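Local coordinates for protein 336aa long hypothetical dTDP-glucose 4,6-dehydratase (Pyrococcus horikoshii, PDB 2HUN) that binds NAD in a Rossmann fold and probably acts as a dTDP-glucose 4,6-dehydratase, a lyase of nucleotide-sugar metabolism, at residues W317-P320 against L321-E324; P184-F187 against P188-I192; I192-T195 against I196-S200; V254-I257 against L258-M261. All coordinates share one frame; numbering follows the deposited sequence.

Interaction 1 of 4, residues W317-P320 against L321-E324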
loop_
_atom_site.group_PDB
_atom_site.type_symbol
_atom_site.label_atom_id
_atom_site.label_comp_id
_atom_site.label_asym_id
_atom_site.label_seq_id
_atom_site.Cartn_x
_atom_site.Cartn_y
_atom_site.Cartn_z
ATOM N N TRP A 317 -1.457 30.985 -21.219
ATOM C CA TRP A 317 -1.039 29.866 -20.376
ATOM C C TRP A 317 -0.830 28.530 -21.105
ATOM O O TRP A 317 0.242 27.934 -20.993
ATOM C CB TRP A 317 -2.047 29.669 -19.227
ATOM C CG TRP A 317 -1.617 28.626 -18.224
ATOM C CD1 TRP A 317 -0.801 28.809 -17.141
ATOM C CD2 TRP A 317 -1.922 27.229 -18.266
ATOM N NE1 TRP A 317 -0.577 27.606 -16.505
ATOM C CE2 TRP A 317 -1.253 26.620 -17.176
ATOM C CE3 TRP A 317 -2.692 26.428 -19.121
ATOM C CZ2 TRP A 317 -1.333 25.245 -16.919
ATOM C CZ3 TRP A 317 -2.770 25.062 -18.868
ATOM C CH2 TRP A 317 -2.093 24.484 -17.772
ATOM N N TRP A 318 -1.830 28.069 -21.855
ATOM C CA TRP A 318 -1.729 26.778 -22.544
ATOM C C TRP A 318 -0.937 26.751 -23.846
ATOM O O TRP A 318 -0.375 25.723 -24.227
ATOM C CB TRP A 318 -3.125 26.203 -22.823
ATOM C CG TRP A 318 -4.073 27.097 -23.596
ATOM C CD1 TRP A 318 -5.050 27.899 -23.076
ATOM C CD2 TRP A 318 -4.213 27.177 -25.030
ATOM N NE1 TRP A 318 -5.801 28.461 -24.078
ATOM C CE2 TRP A 318 -5.311 28.042 -25.281
ATOM C CE3 TRP A 318 -3.529 26.608 -26.105
ATOM C CZ2 TRP A 318 -5.726 28.343 -26.586
ATOM C CZ3 TRP A 318 -3.949 26.908 -27.394
ATOM C CH2 TRP A 318 -5.038 27.766 -27.623
ATOM N N LYS A 319 -0.921 27.883 -24.532
ATOM C CA LYS A 319 -0.231 28.028 -25.796
ATOM C C LYS A 319 1.224 27.528 -25.767
ATOM O O LYS A 319 1.633 26.749 -26.617
ATOM C CB LYS A 319 -0.297 29.499 -26.202
ATOM C CG LYS A 319 0.223 29.774 -27.579
ATOM C CD LYS A 319 -0.397 28.813 -28.565
ATOM C CE LYS A 319 0.063 29.172 -29.956
ATOM N NZ LYS A 319 0.160 27.947 -30.810
ATOM N N PRO A 320 2.029 27.973 -24.791
ATOM C CA PRO A 320 3.426 27.528 -24.702
ATOM C C PRO A 320 3.524 26.022 -24.459
ATOM O O PRO A 320 4.541 25.397 -24.757
ATOM C CB PRO A 320 3.967 28.310 -23.504
ATOM C CG PRO A 320 3.097 29.518 -23.456
ATOM C CD PRO A 320 1.736 28.988 -23.767
ATOM N N LEU A 321 2.452 25.444 -23.929
ATOM C CA LEU A 321 2.442 24.020 -23.612
ATOM C C LEU A 321 2.022 23.072 -24.732
ATOM O O LEU A 321 2.378 21.894 -24.704
ATOM C CB LEU A 321 1.561 23.773 -22.381
ATOM C CG LEU A 321 1.941 24.568 -21.125
ATOM C CD1 LEU A 321 0.956 24.249 -20.000
ATOM C CD2 LEU A 321 3.373 24.235 -20.713
ATOM N N VAL A 322 1.268 23.567 -25.710
ATOM C CA VAL A 322 0.835 22.705 -26.807
ATOM C C VAL A 322 1.982 22.441 -27.780
ATOM O O VAL A 322 2.838 23.303 -27.995
ATOM C CB VAL A 322 -0.369 23.312 -27.560
ATOM C CG1 VAL A 322 -1.584 23.341 -26.642
ATOM C CG2 VAL A 322 -0.036 24.715 -28.047
ATOM N N ASP A 323 1.996 21.245 -28.364
ATOM C CA ASP A 323 3.094 20.851 -29.271
ATOM C C ASP A 323 2.672 20.773 -30.752
ATOM O O ASP A 323 2.673 21.758 -31.481
ATOM C CB ASP A 323 3.737 19.529 -28.804
ATOM C CG ASP A 323 2.678 18.510 -28.401
ATOM O OD1 ASP A 323 1.555 18.644 -28.866
ATOM O OD2 ASP A 323 3.010 17.545 -27.705
ATOM N N GLU A 324 2.338 19.551 -31.202
ATOM C CA GLU A 324 1.998 19.375 -32.613
ATOM C C GLU A 324 1.070 18.180 -32.783
ATOM O O GLU A 324 0.220 18.115 -33.660
ATOM C CB GLU A 324 3.295 19.125 -33.389
ATOM C CG GLU A 324 3.061 19.057 -34.896
ATOM C CD GLU A 324 3.524 20.350 -35.528
ATOM O OE1 GLU A 324 4.723 20.534 -35.673
ATOM O OE2 GLU A 324 2.672 21.173 -35.863
#
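L321 N donates to W318 O at 2.9 Å. The next amide, V322 N, makes only weak bonds, to W318 O and to K319 O. Two successive amides thus turn back on the carbonyls of W318 and K319. The side chains follow this turn. L321 CD1 sits over the face of the W317 six-membered ring, 3.9 Å from its centroid, a CH-pi contact placed toward the rim. W317 CG is anti to its own nitrogen (chi1 -174°), and this brings the far end of the indole back toward L321. Its NE1 is held by N46 OD1, which helps fix the rotation of the ring. V322 CG1 meets the other indole at its edge, 3.8 Å from W318 CE3. W318 NE1 bonds to Y311 O, so this buried indole N-H is satisfied. W317 also packs edge-to-face with Y185 and W310. The chain leaves helix 315-318 through this turn into a loop. W317 lies beside the NAD-binding Rossmann domain, its side chain about 8 Å from the cofactor.

Interaction 2 of 4, residues P184-F187 against P188-I192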
loop_
_atom_site.group_PDB
_atom_site.type_symbol
_atom_site.label_atom_id
_atom_site.label_comp_id
_atom_site.label_asym_id
_atom_site.label_seq_id
_atom_site.Cartn_x
_atom_site.Cartn_y
_atom_site.Cartn_z
ATOM N N PRO A 184 -9.375 24.969 -14.699
ATOM C CA PRO A 184 -8.214 25.830 -14.961
ATOM C C PRO A 184 -6.870 25.187 -14.641
ATOM O O PRO A 184 -6.747 24.396 -13.702
ATOM C CB PRO A 184 -8.483 27.048 -14.078
ATOM C CG PRO A 184 -9.995 27.101 -14.029
ATOM C CD PRO A 184 -10.355 25.654 -13.834
ATOM N N TYR A 185 -5.863 25.524 -15.438
ATOM C CA TYR A 185 -4.507 25.031 -15.230
ATOM C C TYR A 185 -4.213 23.556 -15.506
ATOM O O TYR A 185 -3.168 23.051 -15.093
ATOM C CB TYR A 185 -4.057 25.380 -13.812
ATOM C CG TYR A 185 -4.106 26.864 -13.516
ATOM C CD1 TYR A 185 -3.146 27.735 -14.043
ATOM C CD2 TYR A 185 -5.123 27.404 -12.725
ATOM C CE1 TYR A 185 -3.197 29.109 -13.786
ATOM C CE2 TYR A 185 -5.186 28.774 -12.464
ATOM C CZ TYR A 185 -4.219 29.620 -12.995
ATOM O OH TYR A 185 -4.270 30.968 -12.717
ATOM N N GLN A 186 -5.115 22.856 -16.186
ATOM C CA GLN A 186 -4.853 21.457 -16.526
ATOM C C GLN A 186 -4.071 21.460 -17.844
ATOM O O GLN A 186 -4.429 22.193 -18.766
ATOM C CB GLN A 186 -6.161 20.685 -16.708
ATOM C CG GLN A 186 -5.961 19.210 -17.049
ATOM C CD GLN A 186 -7.255 18.406 -16.958
ATOM O OE1 GLN A 186 -8.273 18.784 -17.531
ATOM N NE2 GLN A 186 -7.210 17.286 -16.236
ATOM N N PHE A 187 -3.015 20.653 -17.943
ATOM C CA PHE A 187 -2.220 20.616 -19.173
ATOM C C PHE A 187 -3.065 20.255 -20.401
ATOM O O PHE A 187 -3.932 19.386 -20.335
ATOM C CB PHE A 187 -1.035 19.663 -19.009
ATOM C CG PHE A 187 0.192 20.333 -18.451
ATOM C CD1 PHE A 187 0.090 21.225 -17.388
ATOM C CD2 PHE A 187 1.448 20.077 -18.989
ATOM C CE1 PHE A 187 1.225 21.855 -16.867
ATOM C CE2 PHE A 187 2.591 20.700 -18.478
ATOM C CZ PHE A 187 2.479 21.590 -17.414
ATOM N N PRO A 188 -2.809 20.930 -21.537
ATOM C CA PRO A 188 -3.465 20.814 -22.848
ATOM C C PRO A 188 -3.741 19.450 -23.473
ATOM O O PRO A 188 -4.703 19.319 -24.236
ATOM C CB PRO A 188 -2.592 21.690 -23.743
ATOM C CG PRO A 188 -1.250 21.562 -23.125
ATOM C CD PRO A 188 -1.576 21.728 -21.664
ATOM N N GLU A 189 -2.939 18.437 -23.177
ATOM C CA GLU A 189 -3.208 17.139 -23.780
ATOM C C GLU A 189 -4.266 16.309 -23.061
ATOM O O GLU A 189 -4.651 15.250 -23.549
ATOM C CB GLU A 189 -1.923 16.321 -23.932
ATOM C CG GLU A 189 -1.279 15.883 -22.632
ATOM C CD GLU A 189 -0.470 16.983 -21.986
ATOM O OE1 GLU A 189 0.057 17.845 -22.720
ATOM O OE2 GLU A 189 -0.348 16.973 -20.747
ATOM N N LYS A 190 -4.733 16.776 -21.905
ATOM C CA LYS A 190 -5.775 16.047 -21.186
ATOM C C LYS A 190 -7.064 16.242 -21.982
ATOM O O LYS A 190 -7.274 17.295 -22.568
ATOM C CB LYS A 190 -5.946 16.587 -19.760
ATOM C CG LYS A 190 -4.780 16.305 -18.810
ATOM C CD LYS A 190 -4.623 14.815 -18.544
ATOM C CE LYS A 190 -3.506 14.544 -17.539
ATOM N NZ LYS A 190 -3.381 13.090 -17.229
ATOM N N LEU A 191 -7.913 15.223 -22.000
ATOM C CA LEU A 191 -9.167 15.248 -22.751
ATOM C C LEU A 191 -9.947 16.554 -22.903
ATOM O O LEU A 191 -10.140 17.041 -24.019
ATOM C CB LEU A 191 -10.141 14.216 -22.178
ATOM C CG LEU A 191 -11.487 14.137 -22.916
ATOM C CD1 LEU A 191 -11.273 13.555 -24.308
ATOM C CD2 LEU A 191 -12.478 13.279 -22.125
ATOM N N ILE A 192 -10.414 17.106 -21.787
ATOM C CA ILE A 192 -11.217 18.325 -21.809
ATOM C C ILE A 192 -10.466 19.544 -22.354
ATOM O O ILE A 192 -10.995 20.277 -23.188
ATOM C CB ILE A 192 -11.812 18.598 -20.403
ATOM C CG1 ILE A 192 -12.803 17.476 -20.064
ATOM C CG2 ILE A 192 -12.515 19.942 -20.365
ATOM C CD1 ILE A 192 -13.353 17.514 -18.651
HETATM O O HOH W 1 -9.417 16.605 -18.835
#
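The backbone folds through a type I beta turn from F187 to K190, closed by K190 N to F187 O at 3.1 Å with a nearly straight N-H (166°). The turn ends the loop that runs from strand 172-182 of the Rossmann sheet to helix 191-200. The Q186 side chain lies across that of K190 at about a right angle. Q186 CG is anti to the backbone nitrogen (chi1 -179°) and the chain runs on extended, which carries the amide out to the base of the lysine. There Q186 CD rests 3.6 Å from K190 CB, and Q186 CG is equally near K190 CG. Q186 CG and the amide thus lie on the first methylenes of the lysine. Both polar atoms of the amide have partners. OE1 takes a hydrogen from a water, which in turn accepts the amide of I192 in helix 191-200. NE2 makes a weak bond to the carbonyl of N181, an NAD-binding residue, and the side chain also touches F14, another. Replacing Q186 by an alanine is likely to leave the water without its acceptor on the loop, remove the weak link to N181 and open a gap beside the K190 methylenes. F187 and P188 lie side by side, F187 CB 3.4 Å from P188 CD. E189 folds back along F187, with ring and carboxylate planes 62° apart. Its OE2 lies near the plane of the ring, at the edge, and comes to 3.3 Å from F187 CB.

Interaction 3 of 4, residues I192-T195 against I196-S200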
loop_
_atom_site.group_PDB
_atom_site.type_symbol
_atom_site.label_atom_id
_atom_site.label_comp_id
_atom_site.label_asym_id
_atom_site.label_seq_id
_atom_site.Cartn_x
_atom_site.Cartn_y
_atom_site.Cartn_z
ATOM N N ILE A 192 -10.414 17.106 -21.787
ATOM C CA ILE A 192 -11.217 18.325 -21.809
ATOM C C ILE A 192 -10.466 19.544 -22.354
ATOM O O ILE A 192 -10.995 20.277 -23.188
ATOM C CB ILE A 192 -11.812 18.598 -20.403
ATOM C CG1 ILE A 192 -12.803 17.476 -20.064
ATOM C CG2 ILE A 192 -12.515 19.942 -20.365
ATOM C CD1 ILE A 192 -13.353 17.514 -18.651
ATOM N N PRO A 193 -9.225 19.776 -21.897
ATOM C CA PRO A 193 -8.487 20.932 -22.417
ATOM C C PRO A 193 -8.202 20.761 -23.911
ATOM O O PRO A 193 -8.402 21.681 -24.702
ATOM C CB PRO A 193 -7.204 20.925 -21.589
ATOM C CG PRO A 193 -7.652 20.337 -20.284
ATOM C CD PRO A 193 -8.526 19.186 -20.743
ATOM N N LYS A 194 -7.727 19.576 -24.287
ATOM C CA LYS A 194 -7.420 19.287 -25.680
ATOM C C LYS A 194 -8.643 19.531 -26.557
ATOM O O LYS A 194 -8.541 20.147 -27.620
ATOM C CB LYS A 194 -6.968 17.833 -25.835
ATOM C CG LYS A 194 -6.609 17.441 -27.264
ATOM C CD LYS A 194 -6.376 15.936 -27.408
ATOM C CE LYS A 194 -7.604 15.135 -26.969
ATOM N NZ LYS A 194 -8.886 15.598 -27.608
ATOM N N THR A 195 -9.799 19.048 -26.110
ATOM C CA THR A 195 -11.032 19.219 -26.867
ATOM C C THR A 195 -11.393 20.692 -27.062
ATOM O O THR A 195 -11.722 21.108 -28.172
ATOM C CB THR A 195 -12.214 18.502 -26.183
ATOM O OG1 THR A 195 -11.925 17.103 -26.070
ATOM C CG2 THR A 195 -13.492 18.678 -26.996
ATOM N N ILE A 196 -11.336 21.477 -25.989
ATOM C CA ILE A 196 -11.662 22.899 -26.067
ATOM C C ILE A 196 -10.720 23.620 -27.029
ATOM O O ILE A 196 -11.161 24.338 -27.927
ATOM C CB ILE A 196 -11.557 23.574 -24.684
ATOM C CG1 ILE A 196 -12.617 22.999 -23.739
ATOM C CG2 ILE A 196 -11.737 25.078 -24.824
ATOM C CD1 ILE A 196 -12.422 23.397 -22.297
ATOM N N ILE A 197 -9.420 23.425 -26.827
ATOM C CA ILE A 197 -8.406 24.044 -27.669
ATOM C C ILE A 197 -8.595 23.708 -29.151
ATOM O O ILE A 197 -8.704 24.604 -29.993
ATOM C CB ILE A 197 -6.995 23.604 -27.221
ATOM C CG1 ILE A 197 -6.674 24.233 -25.860
ATOM C CG2 ILE A 197 -5.960 23.998 -28.270
ATOM C CD1 ILE A 197 -5.379 23.750 -25.240
ATOM N N ARG A 198 -8.637 22.420 -29.468
ATOM C CA ARG A 198 -8.810 21.991 -30.851
ATOM C C ARG A 198 -10.107 22.496 -31.479
ATOM O O ARG A 198 -10.112 22.919 -32.633
ATOM C CB ARG A 198 -8.750 20.464 -30.947
ATOM C CG ARG A 198 -7.353 19.884 -30.740
ATOM C CD ARG A 198 -7.377 18.356 -30.758
ATOM N NE ARG A 198 -7.715 17.809 -32.072
ATOM C CZ ARG A 198 -6.854 17.685 -33.079
ATOM N NH1 ARG A 198 -5.589 18.067 -32.931
ATOM N NH2 ARG A 198 -7.259 17.180 -34.238
ATOM N N ALA A 199 -11.202 22.461 -30.726
ATOM C CA ALA A 199 -12.485 22.915 -31.247
ATOM C C ALA A 199 -12.459 24.411 -31.552
ATOM O O ALA A 199 -13.034 24.859 -32.544
ATOM C CB ALA A 199 -13.599 22.601 -30.257
ATOM N N SER A 200 -11.797 25.187 -30.700
ATOM C CA SER A 200 -11.718 26.626 -30.917
ATOM C C SER A 200 -10.891 26.915 -32.170
ATOM O O SER A 200 -10.930 28.023 -32.707
ATOM C CB SER A 200 -11.078 27.322 -29.712
ATOM O OG SER A 200 -9.689 27.042 -29.637
#
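I192 and I196 meet one helical turn apart, I192 CG2 lying 4.0 Å from I196 CD1. The two side chains slant across each other. In I196, CG1 points away from the carbonyl carbon (chi1 -65°), and this lays the CD1 branch back toward the preceding turn. K194 and R198 form the second pair. They run side by side, and the touch is between aliphatic parts, K194 CG to R198 CD at 3.7 Å. Their charged ends stay apart, with K194 NZ 5.1 Å from R198 NE.

Four i to i+4 bonds of the alpha helix 191-200 set these spacings. I197 N to P193 O is the straightest, 2.9 Å with an N-H angle of 174°. I196 N to I192 O, R198 N to K194 O and A199 N to T195 O complete the set. At the far end S200 OG donates to I197 O at 2.7 Å, so the serine hydroxyl folds back on its own helix.

Outer partners fix the polar ends. R198 NH1 bonds to I326 O and H328 O, and NH2 to K204 O. T195 OG1 turns back to L191 O. T195 and A199 pack on helix 250-260, while I196 touches helix 300-313. The contact combines an apolar isoleucine pair with a buried arginine. Backbone carbonyls accept from NH1 and NH2, which probably helps the arginine keep its charge in this buried place.

Interaction 4 of 4, residues V254-I257 against L258-M261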
loop_
_atom_site.group_PDB
_atom_site.type_symbol
_atom_site.label_atom_id
_atom_site.label_comp_id
_atom_site.label_asym_id
_atom_site.label_seq_id
_atom_site.Cartn_x
_atom_site.Cartn_y
_atom_site.Cartn_z
ATOM N N VAL A 254 -17.225 15.172 -24.983
ATOM C CA VAL A 254 -17.021 15.963 -26.192
ATOM C C VAL A 254 -18.309 16.615 -26.696
ATOM O O VAL A 254 -18.316 17.799 -27.018
ATOM C CB VAL A 254 -16.400 15.103 -27.309
ATOM C CG1 VAL A 254 -16.438 15.854 -28.633
ATOM C CG2 VAL A 254 -14.962 14.760 -26.945
ATOM N N LYS A 255 -19.400 15.857 -26.757
ATOM C CA LYS A 255 -20.670 16.415 -27.218
ATOM C C LYS A 255 -21.113 17.605 -26.373
ATOM O O LYS A 255 -21.648 18.582 -26.895
ATOM C CB LYS A 255 -21.778 15.353 -27.198
ATOM C CG LYS A 255 -21.828 14.455 -28.433
ATOM C CD LYS A 255 -22.985 13.461 -28.344
ATOM C CE LYS A 255 -22.891 12.394 -29.423
ATOM N NZ LYS A 255 -24.006 11.410 -29.323
ATOM N N ILE A 256 -20.897 17.522 -25.065
ATOM C CA ILE A 256 -21.288 18.601 -24.166
ATOM C C ILE A 256 -20.376 19.820 -24.322
ATOM O O ILE A 256 -20.840 20.959 -24.282
ATOM C CB ILE A 256 -21.296 18.103 -22.694
ATOM C CG1 ILE A 256 -22.467 17.135 -22.499
ATOM C CG2 ILE A 256 -21.404 19.276 -21.734
ATOM C CD1 ILE A 256 -22.528 16.487 -21.134
ATOM N N ILE A 257 -19.082 19.583 -24.505
ATOM C CA ILE A 257 -18.132 20.677 -24.682
ATOM C C ILE A 257 -18.481 21.486 -25.932
ATOM O O ILE A 257 -18.493 22.716 -25.912
ATOM C CB ILE A 257 -16.684 20.145 -24.819
ATOM C CG1 ILE A 257 -16.200 19.606 -23.469
ATOM C CG2 ILE A 257 -15.759 21.254 -25.327
ATOM C CD1 ILE A 257 -14.819 18.990 -23.510
ATOM N N LEU A 258 -18.771 20.786 -27.023
ATOM C CA LEU A 258 -19.112 21.448 -28.276
ATOM C C LEU A 258 -20.391 22.252 -28.132
ATOM O O LEU A 258 -20.462 23.400 -28.575
ATOM C CB LEU A 258 -19.254 20.414 -29.395
ATOM C CG LEU A 258 -17.971 19.620 -29.644
ATOM C CD1 LEU A 258 -18.171 18.659 -30.794
ATOM C CD2 LEU A 258 -16.827 20.581 -29.939
ATOM N N ARG A 259 -21.403 21.652 -27.515
ATOM C CA ARG A 259 -22.664 22.345 -27.310
ATOM C C ARG A 259 -22.422 23.630 -26.531
ATOM O O ARG A 259 -22.867 24.704 -26.934
ATOM C CB ARG A 259 -23.652 21.457 -26.541
ATOM C CG ARG A 259 -24.786 22.236 -25.884
ATOM C CD ARG A 259 -25.894 21.322 -25.378
ATOM N NE ARG A 259 -25.470 20.422 -24.305
ATOM C CZ ARG A 259 -25.322 20.781 -23.029
ATOM N NH1 ARG A 259 -25.559 22.030 -22.646
ATOM N NH2 ARG A 259 -24.944 19.881 -22.132
ATOM N N LEU A 260 -21.697 23.514 -25.422
ATOM C CA LEU A 260 -21.416 24.663 -24.567
ATOM C C LEU A 260 -20.500 25.690 -25.210
ATOM O O LEU A 260 -20.374 26.813 -24.720
ATOM C CB LEU A 260 -20.846 24.190 -23.225
ATOM C CG LEU A 260 -21.859 23.408 -22.378
ATOM C CD1 LEU A 260 -21.196 22.856 -21.125
ATOM C CD2 LEU A 260 -23.021 24.323 -22.013
ATOM N N MET A 261 -19.856 25.303 -26.306
ATOM C CA MET A 261 -18.990 26.225 -27.023
ATOM C C MET A 261 -19.819 26.829 -28.157
ATOM O O MET A 261 -19.285 27.428 -29.092
ATOM C CB MET A 261 -17.761 25.495 -27.576
ATOM C CG MET A 261 -16.664 25.264 -26.543
ATOM S SD MET A 261 -15.194 24.443 -27.209
ATOM C CE MET A 261 -14.124 25.851 -27.491
#
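Three i to i+4 backbone bonds hold this part of helix 250-260. L258 N reaches V254 O at 3.0 Å. R259 N bonds to K255 O, and L260 N to I256 O. M261 N bonds to L258 O, an i to i+3 bond.

The apolar contacts are all between side chains lying alongside each other. V254 CG1 is 3.9 Å from L258 CD1. I256 CG2 is 3.6 Å from L260 CD1. I257 CG2 meets the sulfur of M261, with SD at 3.7 Å. L258 also packs on A199, I205 and I268, and an alanine here would probably open a gap between V254 and these neighbours.

One charged group takes part. R259 CG is anti to its nitrogen (chi1 161°), and a bend further out returns the guanidinium to I256, with NH2 3.6 Å from I256 CG2. The same NH2 forms a salt bridge with D301.

The arrangement is consistent with an amphipathic helix, R259 and K255 being more exposed than V254, I257 and L258. It lies away from the annotated sites. Its apolar flanks pack on helices 191-200 and 300-313 and on the two-stranded parallel sheet of 205-208 and 268-271.

Overall arrangement
Interactions 2 and 3 follow directly along the chain and share I192, with centres 9 Å apart. The loop of interaction 2 is nearest the cofactor: the side chain of Q186 is about 5 Å from NAD. The side chain of I192, where interaction 3 begins, is about 9 Å from NAD. Interaction 1 packs on the loop, with W317 CZ3 3.3 Å from Q186 O, and on the helix, with W318 CE3 3.5 Å from I197 CD1. Interaction 4 flanks interaction 3, where T195 CG2 is 3.7 Å from I257 CD1. Interactions 1 and 4 do not touch; their nearest atoms are about 9 Å apart, and helix 191-200 contacts both.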